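Local coordinates for putative membrane anchored protein (Corynebacterium diphtheriae, PDB 3LSO), which is of unknown function but is probably exported and held at the cell surface by a membrane anchor, its probably extracellular part being a chain of beta-rich domains, at residues I426-M431 with S445-A450; L302-A307 with K321-A326; I340-P345 with Q410-E415. All coordinates share one frame; numbering follows the deposited sequence.

Interaction 1: I426-M431 with S445-A450; sequences IYMFQM and SIPETA
T449 holds its hydroxyl in the crowded position between its own backbone N and carbonyl carbon (chi1 73°), while F429 swings its ring to the side of its backbone N (chi1 -67°), so OG1 reaches the main chain of 426-431 beside the edge of the ring, near its plane. The two segments belong to a beta hairpin made of strands 425-435 and 440-453. Its second strand turns a corner here through two overlapping type I turns, I446 to T449 and P447 to A450. Before the corner, I446 N gives a straight bond to F429 O at 3.0 Å, nearly along the C=O axis. At the corner, T449 OG1 takes over: it accepts from F429 N at 2.7 Å and donates to I446 O, which also receives T449 N. One hydroxyl thus ties the neighbouring strand to the turn.

M428, present as selenomethionine, lies against the bend, from S445 to A450. Its CG lies 3.6 Å from A450 CB, SE rests against P447 CA, and the bend at chi3 (-69°) brings CE beside S445 CB. This apolar side chain meets residues from both ends of the turns, and V285 and L288 also pack on it. Past the corner, A450 CA makes a C-H...O contact with Y427 O.

On the same face as M428, opposite F429 and I446, Q430 extends alongside S445. Its OE1 is bound by N343 ND2, and S445 OG accepts from D289 N; between them, Q430 NE2 adds a weak but nearly straight bond to S445 OG, 3.3 Å long.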
loop_
_atom_site.group_PDB
_atom_site.type_symbol
_atom_site.label_atom_id
_atom_site.label_comp_id
_atom_site.label_asym_id
_atom_site.label_seq_id
_atom_site.Cartn_x
_atom_site.Cartn_y
_atom_site.Cartn_z
ATOM N N ILE B 426 5.931 -23.931 7.359
ATOM C CA ILE B 426 6.829 -23.552 6.311
ATOM C C ILE B 426 8.199 -24.213 6.533
ATOM O O ILE B 426 8.732 -24.230 7.641
ATOM C CB ILE B 426 7.006 -22.038 6.259
ATOM C CG1 ILE B 426 5.722 -21.354 5.808
ATOM C CG2 ILE B 426 8.080 -21.687 5.269
ATOM C CD1 ILE B 426 5.768 -19.824 5.868
ATOM N N TYR B 427 8.778 -24.724 5.456
ATOM C CA TYR B 427 9.929 -25.581 5.530
ATOM C C TYR B 427 10.824 -25.156 4.371
ATOM O O TYR B 427 10.300 -24.745 3.333
ATOM C CB TYR B 427 9.487 -27.036 5.344
ATOM C CG TYR B 427 8.588 -27.630 6.434
ATOM C CD1 TYR B 427 9.130 -28.282 7.550
ATOM C CD2 TYR B 427 7.205 -27.571 6.330
ATOM C CE1 TYR B 427 8.311 -28.833 8.547
ATOM C CE2 TYR B 427 6.370 -28.115 7.307
ATOM C CZ TYR B 427 6.931 -28.742 8.409
ATOM O OH TYR B 427 6.100 -29.281 9.361
HETATM N N MSE B 428 12.150 -25.201 4.551
HETATM C CA MSE B 428 13.111 -24.937 3.478
HETATM C C MSE B 428 14.095 -26.065 3.444
HETATM O O MSE B 428 14.302 -26.744 4.452
HETATM C CB MSE B 428 13.950 -23.706 3.783
HETATM C CG MSE B 428 13.360 -22.372 3.410
HETATM SE SE MSE B 428 14.401 -21.018 4.320
HETATM C CE MSE B 428 13.832 -21.413 6.119
ATOM N N PHE B 429 14.754 -26.244 2.312
ATOM C CA PHE B 429 15.923 -27.093 2.299
ATOM C C PHE B 429 17.191 -26.300 2.628
ATOM O O PHE B 429 17.224 -25.067 2.493
ATOM C CB PHE B 429 16.016 -27.800 0.963
ATOM C CG PHE B 429 14.912 -28.770 0.747
ATOM C CD1 PHE B 429 15.085 -30.107 1.022
ATOM C CD2 PHE B 429 13.666 -28.341 0.312
ATOM C CE1 PHE B 429 14.067 -31.003 0.839
ATOM C CE2 PHE B 429 12.624 -29.257 0.122
ATOM C CZ PHE B 429 12.835 -30.583 0.389
ATOM N N GLN B 430 18.228 -26.992 3.083
ATOM C CA GLN B 430 19.494 -26.335 3.356
ATOM C C GLN B 430 20.567 -26.886 2.468
ATOM O O GLN B 430 20.454 -28.022 1.983
ATOM C CB GLN B 430 19.898 -26.577 4.807
ATOM C CG GLN B 430 18.919 -25.987 5.830
ATOM C CD GLN B 430 19.326 -26.276 7.259
ATOM O OE1 GLN B 430 19.776 -27.372 7.587
ATOM N NE2 GLN B 430 19.177 -25.285 8.120
HETATM N N MSE B 431 21.629 -26.115 2.267
HETATM C CA MSE B 431 22.874 -26.669 1.689
HETATM C C MSE B 431 23.889 -26.824 2.799
HETATM O O MSE B 431 24.092 -25.891 3.607
HETATM C CB MSE B 431 23.462 -25.759 0.613
HETATM C CG MSE B 431 24.401 -26.477 -0.380
HETATM SE SE MSE B 431 25.060 -25.212 -1.700
HETATM C CE MSE B 431 25.475 -26.439 -3.101
ATOM N N SER B 445 20.085 -22.334 5.145
ATOM C CA SER B 445 18.697 -22.345 4.695
ATOM C C SER B 445 18.551 -21.573 3.409
ATOM O O SER B 445 19.014 -20.433 3.317
ATOM C CB SER B 445 17.814 -21.710 5.751
ATOM O OG SER B 445 17.892 -22.478 6.930
ATOM N N ILE B 446 17.925 -22.196 2.417
ATOM C CA ILE B 446 17.783 -21.585 1.107
ATOM C C ILE B 446 16.320 -21.245 0.919
ATOM O O ILE B 446 15.498 -22.136 0.681
ATOM C CB ILE B 446 18.373 -22.471 -0.031
ATOM C CG1 ILE B 446 19.900 -22.496 0.077
ATOM C CG2 ILE B 446 18.053 -21.903 -1.403
ATOM C CD1 ILE B 446 20.516 -23.490 -0.795
ATOM N N PRO B 447 15.969 -19.960 1.073
ATOM C CA PRO B 447 14.561 -19.562 0.991
ATOM C C PRO B 447 13.990 -19.837 -0.380
ATOM O O PRO B 447 12.793 -19.771 -0.538
ATOM C CB PRO B 447 14.591 -18.039 1.215
ATOM C CG PRO B 447 15.911 -17.741 1.835
ATOM C CD PRO B 447 16.861 -18.825 1.376
ATOM N N GLU B 448 14.826 -20.125 -1.372
ATOM C CA GLU B 448 14.296 -20.378 -2.713
ATOM C C GLU B 448 13.803 -21.820 -2.833
ATOM O O GLU B 448 13.266 -22.202 -3.884
ATOM C CB GLU B 448 15.311 -20.066 -3.812
ATOM C CG GLU B 448 15.607 -18.594 -3.992
ATOM C CD GLU B 448 16.454 -17.986 -2.870
ATOM O OE1 GLU B 448 16.811 -18.682 -1.885
ATOM O OE2 GLU B 448 16.766 -16.781 -2.971
ATOM N N THR B 449 13.965 -22.604 -1.767
ATOM C CA THR B 449 13.457 -23.958 -1.752
ATOM C C THR B 449 12.250 -24.092 -0.813
ATOM O O THR B 449 11.741 -25.184 -0.579
ATOM C CB THR B 449 14.576 -24.975 -1.370
ATOM O OG1 THR B 449 14.903 -24.879 0.031
ATOM C CG2 THR B 449 15.830 -24.732 -2.228
ATOM N N ALA B 450 11.773 -22.969 -0.283
ATOM C CA ALA B 450 10.743 -23.015 0.769
ATOM C C ALA B 450 9.424 -23.619 0.290
ATOM O O ALA B 450 8.990 -23.320 -0.822
ATOM C CB ALA B 450 10.496 -21.621 1.315
#

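Interaction 2: L302-A307 with K321-A326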
loop_
_atom_site.group_PDB
_atom_site.type_symbol
_atom_site.label_atom_id
_atom_site.label_comp_id
_atom_site.label_asym_id
_atom_site.label_seq_id
_atom_site.Cartn_x
_atom_site.Cartn_y
_atom_site.Cartn_z
ATOM N N LEU B 302 16.097 -24.215 -6.043
ATOM C CA LEU B 302 14.906 -24.481 -6.816
ATOM C C LEU B 302 14.178 -25.562 -6.075
ATOM O O LEU B 302 14.815 -26.482 -5.544
ATOM C CB LEU B 302 15.264 -25.035 -8.198
ATOM C CG LEU B 302 15.932 -24.172 -9.272
ATOM C CD1 LEU B 302 16.713 -25.019 -10.297
ATOM C CD2 LEU B 302 14.887 -23.322 -9.956
ATOM N N ILE B 303 12.854 -25.445 -6.010
ATOM C CA ILE B 303 12.006 -26.557 -5.592
ATOM C C ILE B 303 10.990 -26.790 -6.693
ATOM O O ILE B 303 10.355 -25.849 -7.154
ATOM C CB ILE B 303 11.333 -26.326 -4.244
ATOM C CG1 ILE B 303 10.369 -27.469 -3.942
ATOM C CG2 ILE B 303 10.568 -25.021 -4.254
ATOM C CD1 ILE B 303 10.146 -27.700 -2.458
ATOM N N ASN B 304 10.876 -28.041 -7.138
ATOM C CA ASN B 304 10.064 -28.397 -8.306
ATOM C C ASN B 304 10.398 -27.515 -9.505
ATOM O O ASN B 304 9.522 -27.139 -10.287
ATOM C CB ASN B 304 8.568 -28.355 -7.991
ATOM C CG ASN B 304 8.134 -29.467 -7.051
ATOM O OD1 ASN B 304 8.857 -30.430 -6.849
ATOM N ND2 ASN B 304 6.948 -29.334 -6.473
ATOM N N GLY B 305 11.677 -27.181 -9.630
ATOM C CA GLY B 305 12.164 -26.412 -10.780
ATOM C C GLY B 305 11.909 -24.905 -10.794
ATOM O O GLY B 305 12.134 -24.249 -11.822
ATOM N N SER B 306 11.442 -24.368 -9.667
ATOM C CA SER B 306 11.297 -22.938 -9.508
ATOM C C SER B 306 11.903 -22.472 -8.216
ATOM O O SER B 306 11.961 -23.213 -7.240
ATOM C CB SER B 306 9.829 -22.545 -9.532
ATOM O OG SER B 306 9.251 -22.883 -10.776
ATOM N N ALA B 307 12.381 -21.240 -8.209
ATOM C CA ALA B 307 12.846 -20.649 -6.975
ATOM C C ALA B 307 11.577 -20.143 -6.339
ATOM O O ALA B 307 10.828 -19.412 -6.980
ATOM C CB ALA B 307 13.779 -19.504 -7.262
ATOM N N LYS B 321 6.263 -36.314 -3.542
ATOM C CA LYS B 321 7.699 -36.337 -3.891
ATOM C C LYS B 321 8.039 -34.953 -4.395
ATOM O O LYS B 321 7.198 -34.319 -5.002
ATOM C CB LYS B 321 8.018 -37.408 -4.957
ATOM C CG LYS B 321 8.141 -38.873 -4.429
ATOM C CD LYS B 321 8.235 -39.972 -5.543
ATOM C CE LYS B 321 8.832 -41.317 -5.007
ATOM N NZ LYS B 321 8.284 -42.587 -5.620
ATOM N N VAL B 322 9.229 -34.446 -4.098
ATOM C CA VAL B 322 9.656 -33.140 -4.619
ATOM C C VAL B 322 11.094 -33.183 -5.116
ATOM O O VAL B 322 11.892 -33.990 -4.646
ATOM C CB VAL B 322 9.561 -31.994 -3.583
ATOM C CG1 VAL B 322 8.157 -31.862 -3.037
ATOM C CG2 VAL B 322 10.586 -32.165 -2.457
ATOM N N SER B 323 11.433 -32.303 -6.047
ATOM C CA SER B 323 12.784 -32.250 -6.545
ATOM C C SER B 323 13.368 -30.898 -6.176
ATOM O O SER B 323 12.726 -29.854 -6.344
ATOM C CB SER B 323 12.780 -32.412 -8.036
ATOM O OG SER B 323 12.218 -31.252 -8.608
ATOM N N VAL B 324 14.584 -30.925 -5.673
ATOM C CA VAL B 324 15.197 -29.753 -5.109
ATOM C C VAL B 324 16.540 -29.561 -5.771
ATOM O O VAL B 324 17.214 -30.518 -6.139
ATOM C CB VAL B 324 15.414 -29.926 -3.587
ATOM C CG1 VAL B 324 16.223 -28.807 -3.045
ATOM C CG2 VAL B 324 14.085 -29.984 -2.882
ATOM N N SER B 325 16.934 -28.314 -5.906
ATOM C CA SER B 325 18.229 -27.976 -6.428
ATOM C C SER B 325 18.804 -26.925 -5.502
ATOM O O SER B 325 18.070 -26.088 -4.976
ATOM C CB SER B 325 18.043 -27.400 -7.826
ATOM O OG SER B 325 19.290 -27.132 -8.420
ATOM N N ALA B 326 20.107 -26.961 -5.274
ATOM C CA ALA B 326 20.749 -25.924 -4.430
ATOM C C ALA B 326 22.087 -25.529 -5.034
ATOM O O ALA B 326 22.889 -26.406 -5.381
ATOM C CB ALA B 326 20.927 -26.409 -3.029
HETATM O O HOH W 1 14.023 -28.394 -8.276
#
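From CB outward, L302 lies along S325, the residue facing it in a hydrogen-bonded antiparallel pair. Its CB is 3.7 Å from S325 CB; CG, set beside the backbone N (chi1 -70°), passes the same atom at 4.1 Å; and CD1 bends back to 3.7 Å from S325 CB, with S325 OG only slightly farther. The leucine therefore lies against the serine, chiefly along CB. Beneath them the backbones exchange two bonds of unequal geometry: S325 N reaches L302 O in the carbonyl plane, on a lone pair, at 2.8 Å, whereas L302 N approaches S325 O at 2.9 Å from above the carbonyl plane, 36° out of it.

One step along, I303 and V324 form a non-hydrogen-bonded pair whose side chains turn to the opposite face, where both pack on F429 of strand 425-435. Strand 298-303 is an edge strand of a four-stranded antiparallel sheet within this chain, and it leaves that sheet through a type I' turn from I303 to S306.

N304, already in the turn, still gives its N to S323 O, nearly along the C=O axis, at 2.7 Å. The same oxygen takes a second bond from a water, which in turn accepts from G305 N. The side chain of N304, with CG beside its own N, lays OD1 in front of S323 N at 3.3 Å, with an N-H...O angle of 167°. OD1 takes the place of N304's own carbonyl oxygen, so the side chain completes the rung that N304 N begins, although the backbone has turned away.

Interaction 3: I340-P345 with Q410-E415; sequences IGINAP and QTVSAE
Peptide planes are the flat groups here, and isoleucine methyls lie on them. I340 CD1 stands almost straight above T411 C, 3.9 Å away, on the face of the T411-V412 peptide that looks toward strand 335-343. I342 CD1 is less squarely placed: it leans over the edge of the V412-S413 peptide between V412 O and S413 N, 3.4 Å from V412 O and 3.8 Å from S413 CA. The side chains of T411 and S413 start from the other side of the strand, pointing away from 340-345, and T411 OG1 is bonded to S327 OG there.

V412 is the wedge between the two isoleucines. Its CG1 occupies the crowded position between backbone N and carbonyl carbon (chi1 40°) and meets I340 CD1 at 3.6 Å; its CG2, anti to the backbone N, turns to I342 CD1 at 3.9 Å. I340 also puts CG1 in the crowded position (chi1 65°), and it and V412 slide past each other in opposite directions, flank against flank, instead of meeting tip to tip. Between the isoleucines G341 offers only backbone, its CA 4.0 Å from V412 CG1. A414 completes the row, with CB 4.2 Å from I342 CD1.

M431 of strand 425-435 touches both I340 and V412, while A326 of strand 321-329 touches I342, so both neighbouring strands add to the same apolar layer. The axes of 340-343 and 410-415 approach to 6.6 Å and run at 38° to one another. The contact is van der Waals packing of methyls on side chains and on peptide groups, with each strand hydrogen-bonded into its own sheet, which is how strands of opposite sheets meet inside a beta sandwich.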
loop_
_atom_site.group_PDB
_atom_site.type_symbol
_atom_site.label_atom_id
_atom_site.label_comp_id
_atom_site.label_asym_id
_atom_site.label_seq_id
_atom_site.Cartn_x
_atom_site.Cartn_y
_atom_site.Cartn_z
ATOM N N ILE B 340 29.562 -30.363 -0.831
ATOM C CA ILE B 340 28.272 -29.693 -0.879
ATOM C C ILE B 340 27.229 -30.784 -0.860
ATOM O O ILE B 340 27.485 -31.908 -1.303
ATOM C CB ILE B 340 28.115 -28.746 -2.095
ATOM C CG1 ILE B 340 28.126 -29.518 -3.398
ATOM C CG2 ILE B 340 29.162 -27.650 -2.075
ATOM C CD1 ILE B 340 27.567 -28.720 -4.518
ATOM N N GLY B 341 26.080 -30.477 -0.283
ATOM C CA GLY B 341 24.958 -31.408 -0.334
ATOM C C GLY B 341 23.713 -30.721 0.148
ATOM O O GLY B 341 23.813 -29.692 0.843
ATOM N N ILE B 342 22.548 -31.263 -0.229
ATOM C CA ILE B 342 21.266 -30.779 0.304
ATOM C C ILE B 342 20.897 -31.472 1.622
ATOM O O ILE B 342 20.939 -32.704 1.707
ATOM C CB ILE B 342 20.124 -31.011 -0.695
ATOM C CG1 ILE B 342 20.328 -30.156 -1.934
ATOM C CG2 ILE B 342 18.753 -30.705 -0.043
ATOM C CD1 ILE B 342 19.924 -30.882 -3.202
ATOM N N ASN B 343 20.515 -30.675 2.622
ATOM C CA ASN B 343 20.051 -31.164 3.931
ATOM C C ASN B 343 18.581 -30.803 4.100
ATOM O O ASN B 343 18.207 -29.623 4.135
ATOM C CB ASN B 343 20.865 -30.526 5.065
ATOM C CG ASN B 343 20.513 -31.089 6.460
ATOM O OD1 ASN B 343 20.731 -32.260 6.739
ATOM N ND2 ASN B 343 20.018 -30.242 7.338
ATOM N N ALA B 344 17.738 -31.815 4.223
ATOM C CA ALA B 344 16.304 -31.599 4.125
ATOM C C ALA B 344 15.708 -31.351 5.495
ATOM O O ALA B 344 16.305 -31.740 6.493
ATOM C CB ALA B 344 15.670 -32.818 3.470
ATOM N N PRO B 345 14.527 -30.722 5.566
ATOM C CA PRO B 345 13.859 -30.685 6.840
ATOM C C PRO B 345 13.893 -32.048 7.472
ATOM O O PRO B 345 13.883 -33.074 6.790
ATOM C CB PRO B 345 12.424 -30.383 6.464
ATOM C CG PRO B 345 12.542 -29.553 5.275
ATOM C CD PRO B 345 13.710 -30.100 4.516
ATOM N N GLN B 410 27.936 -23.817 -8.344
ATOM C CA GLN B 410 28.237 -25.205 -7.955
ATOM C C GLN B 410 26.949 -25.840 -7.398
ATOM O O GLN B 410 26.486 -25.477 -6.332
ATOM C CB GLN B 410 29.337 -25.249 -6.890
ATOM C CG GLN B 410 30.579 -24.377 -7.155
ATOM C CD GLN B 410 31.370 -24.787 -8.390
ATOM O OE1 GLN B 410 31.229 -24.204 -9.456
ATOM N NE2 GLN B 410 32.210 -25.787 -8.242
ATOM N N THR B 411 26.354 -26.781 -8.106
ATOM C CA THR B 411 24.993 -27.204 -7.811
ATOM C C THR B 411 24.879 -28.674 -7.404
ATOM O O THR B 411 25.457 -29.571 -8.024
ATOM C CB THR B 411 24.096 -26.936 -9.027
ATOM O OG1 THR B 411 24.174 -25.545 -9.361
ATOM C CG2 THR B 411 22.664 -27.283 -8.747
ATOM N N VAL B 412 24.124 -28.930 -6.354
ATOM C CA VAL B 412 23.713 -30.279 -6.097
ATOM C C VAL B 412 22.167 -30.331 -6.214
ATOM O O VAL B 412 21.467 -29.402 -5.793
ATOM C CB VAL B 412 24.238 -30.703 -4.745
ATOM C CG1 VAL B 412 24.109 -29.573 -3.785
ATOM C CG2 VAL B 412 23.492 -31.908 -4.239
ATOM N N SER B 413 21.648 -31.365 -6.856
ATOM C CA SER B 413 20.202 -31.577 -6.927
ATOM C C SER B 413 19.822 -33.001 -6.578
ATOM O O SER B 413 20.618 -33.936 -6.720
ATOM C CB SER B 413 19.654 -31.210 -8.301
ATOM O OG SER B 413 20.233 -31.981 -9.333
ATOM N N ALA B 414 18.613 -33.169 -6.080
ATOM C CA ALA B 414 18.204 -34.491 -5.640
ATOM C C ALA B 414 16.706 -34.536 -5.502
ATOM O O ALA B 414 16.040 -33.532 -5.711
ATOM C CB ALA B 414 18.876 -34.841 -4.314
ATOM N N GLU B 415 16.168 -35.694 -5.139
ATOM C CA GLU B 415 14.740 -35.778 -4.922
ATOM C C GLU B 415 14.438 -36.276 -3.558
ATOM O O GLU B 415 15.139 -37.146 -3.041
ATOM C CB GLU B 415 14.081 -36.668 -5.945
ATOM C CG GLU B 415 14.153 -36.061 -7.320
ATOM C CD GLU B 415 13.308 -36.811 -8.336
ATOM O OE1 GLU B 415 12.435 -37.633 -7.921
ATOM O OE2 GLU B 415 13.533 -36.573 -9.551
#

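The three contacts, their centres about 10 Å apart, belong to one beta sandwich. Interaction 1 ties two neighbouring strands of one sheet, and interaction 2 two neighbouring strands of the other; both rely on hydrogen bonds, interaction 1 with a hydroxyl and interaction 2 with a water and an amide side chain. Interaction 3 works across the sheets by methyl packing on side chains and backbone. Interactions 1 and 3 are buried, whereas interaction 2 is partly so, its turn exposed. F429, on V324, and M431, on I340 and V412, carry interaction 1 into the shared apolar interior. Separately, the backbone pairing of strands 321-329 and 410-417 links interactions 2 and 3.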